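Matching sites in putative glucoamylase from Bacteroides uniformis, a protein that is of unconfirmed function but probably hydrolyses glycosidic bonds in a glucan or oligosaccharide (PDB 4GL3 (chain A, 2.01 Å), residues Gly247-Thr252 and Ala277-Asn282), and in its relative Exo beta-1,2-glucooligosaccharide sophorohydrolase (non-reducing end) from Parabacteroides distasonis (PDB 5Z06 (chain B, 2.10 Å), residues Gly532-Ile537 and Lys562-Asn567). Both blocks share one frame: the second was fitted to the first on N, CA, C and O of the twelve residues, RMSD 0.22 Å. Numbering follows each deposited sequence.

Structure 1 (4GL3); sequences GPLFFT and AHTLIN.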
loop_
_atom_site.group_PDB
_atom_site.type_symbol
_atom_site.label_atom_id
_atom_site.label_comp_id
_atom_site.label_asym_id
_atom_site.label_seq_id
_atom_site.Cartn_x
_atom_site.Cartn_y
_atom_site.Cartn_z
ATOM N N GLY A 247 5.526 4.521 14.049
ATOM C CA GLY A 247 6.172 4.790 12.785
ATOM C C GLY A 247 5.312 5.663 11.875
ATOM O O GLY A 247 4.252 6.154 12.259
ATOM N N PRO A 248 5.787 5.875 10.659
ATOM C CA PRO A 248 4.981 6.511 9.604
ATOM C C PRO A 248 3.622 5.798 9.430
ATOM O O PRO A 248 3.531 4.533 9.488
ATOM C CB PRO A 248 5.830 6.348 8.346
ATOM C CG PRO A 248 7.186 5.859 8.799
ATOM C CD PRO A 248 7.030 5.252 10.159
ATOM N N LEU A 249 2.567 6.590 9.238
ATOM C CA LEU A 249 1.183 6.045 9.266
ATOM C C LEU A 249 0.902 5.077 8.112
ATOM O O LEU A 249 -0.008 4.254 8.233
ATOM C CB LEU A 249 0.109 7.148 9.401
ATOM C CG LEU A 249 -1.295 6.713 9.867
ATOM C CD1 LEU A 249 -1.306 5.816 11.130
ATOM C CD2 LEU A 249 -2.154 7.944 10.069
ATOM N N PHE A 250 1.692 5.117 7.025
ATOM C CA PHE A 250 1.444 4.176 5.928
ATOM C C PHE A 250 1.632 2.697 6.320
ATOM O O PHE A 250 1.206 1.812 5.580
ATOM C CB PHE A 250 2.263 4.496 4.653
ATOM C CG PHE A 250 3.694 3.938 4.664
ATOM C CD1 PHE A 250 4.725 4.651 5.284
ATOM C CD2 PHE A 250 3.994 2.722 4.064
ATOM C CE1 PHE A 250 6.048 4.178 5.272
ATOM C CE2 PHE A 250 5.326 2.247 4.036
ATOM C CZ PHE A 250 6.336 2.964 4.657
ATOM N N PHE A 251 2.288 2.424 7.450
ATOM C CA PHE A 251 2.350 1.065 7.953
ATOM C C PHE A 251 0.926 0.455 8.167
ATOM O O PHE A 251 0.779 -0.754 8.109
ATOM C CB PHE A 251 3.120 0.977 9.280
ATOM C CG PHE A 251 4.632 1.247 9.201
ATOM C CD1 PHE A 251 5.291 1.491 8.006
ATOM C CD2 PHE A 251 5.385 1.254 10.392
ATOM C CE1 PHE A 251 6.666 1.712 7.983
ATOM C CE2 PHE A 251 6.742 1.477 10.378
ATOM C CZ PHE A 251 7.391 1.673 9.163
ATOM N N THR A 252 -0.099 1.287 8.382
ATOM C CA THR A 252 -1.505 0.796 8.536
ATOM C C THR A 252 -2.251 0.701 7.205
ATOM O O THR A 252 -3.438 0.368 7.188
ATOM C CB THR A 252 -2.309 1.694 9.495
ATOM O OG1 THR A 252 -2.549 2.968 8.863
ATOM C CG2 THR A 252 -1.535 1.853 10.816
ATOM N N ALA A 277 -5.273 2.361 16.997
ATOM C CA ALA A 277 -4.319 2.939 17.959
ATOM C C ALA A 277 -3.275 3.758 17.225
ATOM O O ALA A 277 -3.016 4.897 17.580
ATOM C CB ALA A 277 -3.641 1.848 18.825
ATOM N N HIS A 278 -2.669 3.183 16.203
ATOM C CA HIS A 278 -1.634 3.895 15.465
ATOM C C HIS A 278 -2.167 5.189 14.838
ATOM O O HIS A 278 -1.536 6.248 14.932
ATOM C CB HIS A 278 -1.054 2.992 14.408
ATOM C CG HIS A 278 0.191 3.517 13.760
ATOM N ND1 HIS A 278 0.892 2.780 12.829
ATOM C CD2 HIS A 278 0.862 4.690 13.898
ATOM C CE1 HIS A 278 1.934 3.480 12.416
ATOM N NE2 HIS A 278 1.942 4.640 13.048
ATOM N N THR A 279 -3.327 5.101 14.200
ATOM C CA THR A 279 -3.960 6.298 13.626
ATOM C C THR A 279 -4.221 7.385 14.661
ATOM O O THR A 279 -3.944 8.564 14.427
ATOM C CB THR A 279 -5.251 5.898 12.892
ATOM O OG1 THR A 279 -4.931 4.946 11.867
ATOM C CG2 THR A 279 -6.014 7.125 12.319
ATOM N N LEU A 280 -4.733 7.007 15.821
ATOM C CA LEU A 280 -5.157 8.025 16.820
ATOM C C LEU A 280 -3.953 8.608 17.536
ATOM O O LEU A 280 -3.923 9.769 17.864
ATOM C CB LEU A 280 -6.163 7.436 17.816
ATOM C CG LEU A 280 -7.546 7.141 17.210
ATOM C CD1 LEU A 280 -8.560 6.765 18.280
ATOM C CD2 LEU A 280 -8.047 8.356 16.436
ATOM N N ILE A 281 -2.930 7.793 17.747
ATOM C CA ILE A 281 -1.661 8.282 18.286
ATOM C C ILE A 281 -0.964 9.292 17.336
ATOM O O ILE A 281 -0.486 10.330 17.783
ATOM C CB ILE A 281 -0.747 7.097 18.642
ATOM C CG1 ILE A 281 -1.311 6.370 19.882
ATOM C CG2 ILE A 281 0.697 7.560 18.852
ATOM C CD1 ILE A 281 -0.745 4.942 20.045
ATOM N N ASN A 282 -0.916 8.980 16.043
ATOM C CA ASN A 282 -0.339 9.879 15.022
ATOM C C ASN A 282 -1.084 11.226 15.028
ATOM O O ASN A 282 -0.487 12.321 15.105
ATOM C CB ASN A 282 -0.400 9.141 13.667
ATOM C CG ASN A 282 0.450 9.774 12.595
ATOM O OD1 ASN A 282 0.043 10.779 11.994
ATOM N ND2 ASN A 282 1.627 9.163 12.302
HETATM O O HOH W 1 2.750 7.432 14.412
#
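His278 reaches from helix 271-288 into the loop 247-252 that precedes this helix, buried loop-on-helix packing consistent with the helical barrel of the six-hairpin clan. With CG anti to the backbone N (chi1 -169°), its ring extends to the loop, where NE2 donates to Gly247 O at 2.9 Å; the oxygen lies in the ring plane, while NE2 stands above the carbonyl plane. Leu249 CD1 covers one ring face in a CH-pi contact, 3.8 Å from the centroid, and lies 3.7 Å from Thr279 CA. Thr252 CG2 comes within 3.3 Å of ND1; its OG1 bonds to Leu249 O at 2.9 Å and lies 4.3 Å from Thr279 OG1, itself bonded to Met275 O. Beyond this tightly packed centre, at the looser margin, water 1 links Gly247 O to Asn282 ND2. Asn282 ND2 is 3.8 Å from Leu249 CB, and OD1 accepts from Leu303 N.

Structure 2 (5Z06); sequences GPLFFI and KMAKIN.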
loop_
_atom_site.group_PDB
_atom_site.type_symbol
_atom_site.label_atom_id
_atom_site.label_comp_id
_atom_site.label_asym_id
_atom_site.label_seq_id
_atom_site.Cartn_x
_atom_site.Cartn_y
_atom_site.Cartn_z
ATOM N N GLY B 532 5.440 4.217 13.807
ATOM C CA GLY B 532 6.181 4.472 12.610
ATOM C C GLY B 532 5.374 5.376 11.689
ATOM O O GLY B 532 4.334 5.925 12.083
ATOM N N PRO B 533 5.864 5.558 10.453
ATOM C CA PRO B 533 5.074 6.280 9.479
ATOM C C PRO B 533 3.711 5.652 9.380
ATOM O O PRO B 533 3.586 4.418 9.422
ATOM C CB PRO B 533 5.838 6.083 8.176
ATOM C CG PRO B 533 7.220 5.682 8.577
ATOM C CD PRO B 533 7.073 4.965 9.871
ATOM N N LEU B 534 2.693 6.488 9.266
ATOM C CA LEU B 534 1.332 5.984 9.274
ATOM C C LEU B 534 0.971 5.100 8.093
ATOM O O LEU B 534 -0.007 4.360 8.177
ATOM C CB LEU B 534 0.327 7.119 9.394
ATOM C CG LEU B 534 -1.068 6.766 9.884
ATOM C CD1 LEU B 534 -1.026 6.048 11.221
ATOM C CD2 LEU B 534 -1.891 8.046 10.001
ATOM N N PHE B 535 1.739 5.137 7.006
ATOM C CA PHE B 535 1.446 4.243 5.879
ATOM C C PHE B 535 1.614 2.769 6.229
ATOM O O PHE B 535 1.106 1.903 5.517
ATOM C CB PHE B 535 2.256 4.603 4.634
ATOM C CG PHE B 535 3.661 4.086 4.631
ATOM C CD1 PHE B 535 3.940 2.819 4.133
ATOM C CD2 PHE B 535 4.716 4.866 5.076
ATOM C CE1 PHE B 535 5.236 2.327 4.083
ATOM C CE2 PHE B 535 6.022 4.380 5.045
ATOM C CZ PHE B 535 6.284 3.116 4.539
ATOM N N PHE B 536 2.317 2.496 7.326
ATOM C CA PHE B 536 2.388 1.158 7.883
ATOM C C PHE B 536 1.014 0.517 8.135
ATOM O O PHE B 536 0.862 -0.696 7.937
ATOM C CB PHE B 536 3.220 1.170 9.167
ATOM C CG PHE B 536 4.705 1.325 8.956
ATOM C CD1 PHE B 536 5.272 1.650 7.716
ATOM C CD2 PHE B 536 5.547 1.167 10.035
ATOM C CE1 PHE B 536 6.637 1.779 7.582
ATOM C CE2 PHE B 536 6.914 1.288 9.899
ATOM C CZ PHE B 536 7.459 1.587 8.664
ATOM N N ILE B 537 0.028 1.309 8.552
ATOM C CA ILE B 537 -1.325 0.781 8.737
ATOM C C ILE B 537 -2.214 0.797 7.477
ATOM O O ILE B 537 -3.399 0.495 7.538
ATOM C CB ILE B 537 -2.044 1.443 9.932
ATOM C CG1 ILE B 537 -2.348 2.927 9.667
ATOM C CG2 ILE B 537 -1.202 1.272 11.177
ATOM C CD1 ILE B 537 -3.430 3.470 10.543
ATOM N N LYS B 562 -5.145 2.335 16.836
ATOM C CA LYS B 562 -4.382 3.032 17.844
ATOM C C LYS B 562 -3.267 3.858 17.256
ATOM O O LYS B 562 -3.053 4.990 17.698
ATOM C CB LYS B 562 -3.796 2.061 18.857
ATOM C CG LYS B 562 -4.809 1.647 19.889
ATOM C CD LYS B 562 -4.241 0.554 20.746
ATOM C CE LYS B 562 -5.270 0.025 21.710
ATOM N NZ LYS B 562 -4.632 -1.093 22.439
ATOM N N MET B 563 -2.550 3.294 16.283
ATOM C CA MET B 563 -1.523 4.057 15.597
ATOM C C MET B 563 -2.086 5.326 14.933
ATOM O O MET B 563 -1.508 6.399 15.053
ATOM C CB MET B 563 -0.775 3.190 14.610
ATOM C CG MET B 563 0.029 2.109 15.315
ATOM S SD MET B 563 0.859 1.035 14.139
ATOM C CE MET B 563 1.779 -0.012 15.254
ATOM N N ALA B 564 -3.219 5.207 14.258
ATOM C CA ALA B 564 -3.841 6.358 13.645
ATOM C C ALA B 564 -4.181 7.402 14.693
ATOM O O ALA B 564 -3.851 8.573 14.534
ATOM C CB ALA B 564 -5.077 5.957 12.867
ATOM N N LYS B 565 -4.828 6.978 15.773
ATOM C CA LYS B 565 -5.197 7.910 16.830
ATOM C C LYS B 565 -4.003 8.570 17.487
ATOM O O LYS B 565 -4.077 9.728 17.850
ATOM C CB LYS B 565 -6.007 7.195 17.893
ATOM C CG LYS B 565 -7.435 6.923 17.461
ATOM C CD LYS B 565 -8.077 5.907 18.384
ATOM C CE LYS B 565 -9.178 6.484 19.242
ATOM N NZ LYS B 565 -9.482 5.528 20.340
ATOM N N ILE B 566 -2.938 7.796 17.681
ATOM C CA ILE B 566 -1.703 8.272 18.268
ATOM C C ILE B 566 -1.134 9.353 17.385
ATOM O O ILE B 566 -0.697 10.391 17.850
ATOM C CB ILE B 566 -0.675 7.120 18.404
ATOM C CG1 ILE B 566 -0.972 6.259 19.650
ATOM C CG2 ILE B 566 0.751 7.633 18.499
ATOM C CD1 ILE B 566 -0.343 4.882 19.637
ATOM N N ASN B 567 -1.109 9.059 16.091
ATOM C CA ASN B 567 -0.618 9.987 15.115
ATOM C C ASN B 567 -1.453 11.284 15.156
ATOM O O ASN B 567 -0.892 12.387 15.283
ATOM C CB ASN B 567 -0.589 9.303 13.723
ATOM C CG ASN B 567 0.197 10.090 12.705
ATOM O OD1 ASN B 567 -0.069 11.280 12.515
ATOM N ND2 ASN B 567 1.132 9.428 12.014
HETATM O O HOH W 2 1.890 6.964 12.647
#
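Met563 meets the loop through its thioether: CG is anti to the carbonyl carbon (chi1 -66°) and the chain runs on extended, bringing SD to 3.6 Å from Ile537 CG2, the methionine and isoleucine chains lying alongside one another and running opposite ways. Leu534 CD1 rests against the base of this side chain, 4.4 Å from Met563 CB, and lies 3.7 Å from Ala564 CA. Ile537 sends its longer branch toward the helix, where CD1 packs 3.8 Å from Ala564 CB. This tightly packed centre is apolar loop-on-helix packing, and no direct hydrogen bond crosses between the segments. At the looser margin, water 2 links Gly532 O to Asn567 ND2, 2.7 Å from each. Asn567 ND2, which is 3.6 Å from Leu534 CB, also donates to Leu588 O.

Comparison
The sharpest difference is the exchange of His278(A) for Met563(B). From coincident CB atoms the two side chains leave in different directions, chi1 -169° against -66°, so that the imidazole has no counterpart in the methionine, nor CG, SD and CE of Met563(B) in the histidine. The hydrogen bond His278(A) NE2 to Gly247(A) O, 2.9 Å, is present in structure 1 alone, since Met563(B) has no polar atom to make it; Met563(B) SD comes no nearer to Gly532(B) than 5.6 Å, at its N. The touch of His278(A) CE1 on Pro248(A) O, 3.5 Å, is likewise absent from structure 2. Water 2 stands 2.4 Å apart from the place of NE2 after superposition, near that site but not on it. Thus a direct polar tie between helix and loop is missing where methionine stands in place of histidine, which may leave the loop less firmly held there.

Thr252(A) against Ile537(B) concerns a second polar bond found in structure 1 alone. OG1 of Thr252(A) and CG1 of Ile537(B) lie 0.8 Å apart, but the carbon cannot make the 2.9 Å bond of Thr252(A) OG1 to Leu249(A) O. The CG2 atoms of Thr252(A) and Ile537(B) also lie 0.8 Å apart, and each touches the CB of His278(A) or Met563(B). CD1 of Ile537(B) has no counterpart in the threonine. Leu249(A), Phe251(A) and Asn282(A) keep their places with their counterparts. The facing position is smaller in structure 2: OG1 and CG2 of Thr279(A) are absent from Ala564(B), yet the two positions touch in both structures, and, away from the contact, Lys562(B) extends beyond Ala277(A).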